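Local coordinates for serpin-ZX (Arabidopsis thaliana, PDB 3LE2), which inhibits metacaspase-9 through cleavage of its reactive center loop and covalent trapping, and limits the protease RD21A, helping to control programmed cell death, at residues Val272-Phe277 with Asp360-Val365. Sequence-based numbering, arbitrary orientation.
Sequences VKVREF and DEIDFV
Phe277 and Phe364 form the tight end of this contact: CD1 of Phe277 lies 3.9 Å from CB of Phe364. Chi1 (-175°) sets CG of Phe277 anti to the backbone N, and large apolar rings suit this buried face, also lined by Val214 and Leu223. Ile362 shares it, and its CG2 meets Val272 CG2 at 3.9 Å. The parallel strands pair at Val274–Ile362 but have slipped by one residue at Phe277–Phe364, a beta bulge, as the chain turns at Arg275 and Glu276. Here the end of the serpin reactive center loop runs into s1C, the edge strand of beta-sheet C, beside s2C. Arg275 N donates to Ile362 O (2.8 Å) and Phe364 N to Glu276 O (2.9 Å). Asp363 suits the bulge because its OD1 supplies an acceptor for Glu276 N, 2.6 Å away and above the carboxylate plane. On the solvent side, charged residues suit exposure: Asp363 OD2 lies over one face of the Arg275 guanidinium, offset toward its rim, a salt bridge of charge alone, while Glu361 OE2 stays 4.1 Å from Arg275 NE, beyond a salt bridge. Pairing is loose at Lys273: Ile362 N bonds its O weakly (133°), and a water links Lys273 N to Asp360 O.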
loop_
_atom_site.group_PDB
_atom_site.type_symbol
_atom_site.label_atom_id
_atom_site.label_comp_id
_atom_site.label_asym_id
_atom_site.label_seq_id
_atom_site.Cartn_x
_atom_site.Cartn_y
_atom_site.Cartn_z
ATOM N N VAL A 272 -6.667 16.580 -19.735
ATOM C CA VAL A 272 -7.795 16.998 -20.544
ATOM C C VAL A 272 -8.644 18.026 -19.817
ATOM O O VAL A 272 -8.497 18.248 -18.616
ATOM C CB VAL A 272 -8.668 15.796 -21.008
ATOM C CG1 VAL A 272 -7.804 14.758 -21.721
ATOM C CG2 VAL A 272 -9.410 15.163 -19.834
ATOM N N LYS A 273 -9.521 18.669 -20.572
ATOM C CA LYS A 273 -10.398 19.694 -20.041
ATOM C C LYS A 273 -11.458 19.032 -19.175
ATOM O O LYS A 273 -12.095 18.058 -19.595
ATOM C CB LYS A 273 -11.057 20.459 -21.197
ATOM C CG LYS A 273 -11.739 21.770 -20.813
ATOM C CD LYS A 273 -12.290 22.480 -22.054
ATOM C CE LYS A 273 -12.420 23.988 -21.840
ATOM N NZ LYS A 273 -11.098 24.654 -21.620
ATOM N N VAL A 274 -11.646 19.555 -17.967
ATOM C CA VAL A 274 -12.706 19.067 -17.089
ATOM C C VAL A 274 -13.807 20.114 -17.005
ATOM O O VAL A 274 -13.527 21.310 -16.986
ATOM C CB VAL A 274 -12.185 18.787 -15.660
ATOM C CG1 VAL A 274 -11.118 17.704 -15.678
ATOM C CG2 VAL A 274 -11.643 20.071 -15.029
ATOM N N ARG A 275 -15.057 19.677 -16.971
ATOM C CA ARG A 275 -16.136 20.610 -16.691
ATOM C C ARG A 275 -16.421 20.608 -15.184
ATOM O O ARG A 275 -16.055 21.537 -14.464
ATOM C CB ARG A 275 -17.387 20.281 -17.504
ATOM C CG ARG A 275 -18.622 20.964 -16.955
ATOM C CD ARG A 275 -19.758 20.976 -17.941
ATOM N NE ARG A 275 -20.224 19.642 -18.282
ATOM C CZ ARG A 275 -21.221 19.015 -17.670
ATOM N NH1 ARG A 275 -21.858 19.595 -16.659
ATOM N NH2 ARG A 275 -21.576 17.800 -18.071
ATOM N N GLU A 276 -17.062 19.553 -14.705
ATOM C CA GLU A 276 -17.219 19.364 -13.272
ATOM C C GLU A 276 -16.125 18.460 -12.723
ATOM O O GLU A 276 -15.907 17.358 -13.233
ATOM C CB GLU A 276 -18.590 18.784 -12.954
ATOM C CG GLU A 276 -19.586 19.825 -12.527
ATOM C CD GLU A 276 -20.521 19.288 -11.473
ATOM O OE1 GLU A 276 -20.238 19.480 -10.266
ATOM O OE2 GLU A 276 -21.530 18.653 -11.851
ATOM N N PHE A 277 -15.446 18.937 -11.684
ATOM C CA PHE A 277 -14.305 18.233 -11.102
ATOM C C PHE A 277 -14.287 18.339 -9.580
ATOM O O PHE A 277 -13.959 19.391 -9.035
ATOM C CB PHE A 277 -13.003 18.800 -11.657
ATOM C CG PHE A 277 -11.783 18.066 -11.201
ATOM C CD1 PHE A 277 -11.590 16.742 -11.544
ATOM C CD2 PHE A 277 -10.825 18.701 -10.439
ATOM C CE1 PHE A 277 -10.468 16.058 -11.123
ATOM C CE2 PHE A 277 -9.701 18.029 -10.016
ATOM C CZ PHE A 277 -9.518 16.707 -10.359
ATOM N N ASP A 360 -13.024 18.533 -26.222
ATOM C CA ASP A 360 -14.053 17.809 -25.483
ATOM C C ASP A 360 -13.802 17.873 -23.987
ATOM O O ASP A 360 -12.670 17.726 -23.529
ATOM C CB ASP A 360 -14.138 16.355 -25.939
ATOM C CG ASP A 360 -14.911 16.197 -27.235
ATOM O OD1 ASP A 360 -15.386 17.221 -27.779
ATOM O OD2 ASP A 360 -15.048 15.049 -27.706
ATOM N N GLU A 361 -14.861 18.105 -23.226
ATOM C CA GLU A 361 -14.719 18.198 -21.783
ATOM C C GLU A 361 -15.322 16.999 -21.063
ATOM O O GLU A 361 -16.155 16.275 -21.613
ATOM C CB GLU A 361 -15.250 19.531 -21.245
ATOM C CG GLU A 361 -16.643 19.904 -21.693
ATOM C CD GLU A 361 -17.047 21.288 -21.218
ATOM O OE1 GLU A 361 -16.170 22.046 -20.739
ATOM O OE2 GLU A 361 -18.249 21.615 -21.325
ATOM N N ILE A 362 -14.873 16.788 -19.831
ATOM C CA ILE A 362 -15.197 15.575 -19.110
ATOM C C ILE A 362 -15.429 15.902 -17.640
ATOM O O ILE A 362 -14.883 16.875 -17.120
ATOM C CB ILE A 362 -14.055 14.544 -19.255
ATOM C CG1 ILE A 362 -14.570 13.128 -19.077
ATOM C CG2 ILE A 362 -12.939 14.810 -18.264
ATOM C CD1 ILE A 362 -13.467 12.120 -19.130
ATOM N N ASP A 363 -16.267 15.106 -16.985
ATOM C CA ASP A 363 -16.489 15.255 -15.548
ATOM C C ASP A 363 -15.790 14.149 -14.773
ATOM O O ASP A 363 -15.720 12.996 -15.216
ATOM C CB ASP A 363 -17.982 15.248 -15.192
ATOM C CG ASP A 363 -18.719 16.477 -15.705
ATOM O OD1 ASP A 363 -18.073 17.517 -15.942
ATOM O OD2 ASP A 363 -19.952 16.399 -15.869
ATOM N N PHE A 364 -15.260 14.518 -13.617
ATOM C CA PHE A 364 -14.795 13.543 -12.663
ATOM C C PHE A 364 -15.261 14.048 -11.295
ATOM O O PHE A 364 -14.625 14.903 -10.680
ATOM C CB PHE A 364 -13.275 13.396 -12.730
ATOM C CG PHE A 364 -12.748 12.234 -11.937
ATOM C CD1 PHE A 364 -12.534 11.005 -12.542
ATOM C CD2 PHE A 364 -12.487 12.366 -10.579
ATOM C CE1 PHE A 364 -12.064 9.923 -11.812
ATOM C CE2 PHE A 364 -12.008 11.295 -9.837
ATOM C CZ PHE A 364 -11.798 10.070 -10.459
ATOM N N VAL A 365 -16.403 13.546 -10.844
ATOM C CA VAL A 365 -16.987 14.000 -9.582
ATOM C C VAL A 365 -17.060 12.838 -8.600
ATOM O O VAL A 365 -17.907 11.960 -8.723
ATOM C CB VAL A 365 -18.380 14.620 -9.798
ATOM C CG1 VAL A 365 -19.033 14.981 -8.450
ATOM C CG2 VAL A 365 -18.269 15.845 -10.705
HETATM O O HOH W 1 -9.630 18.263 -23.741
#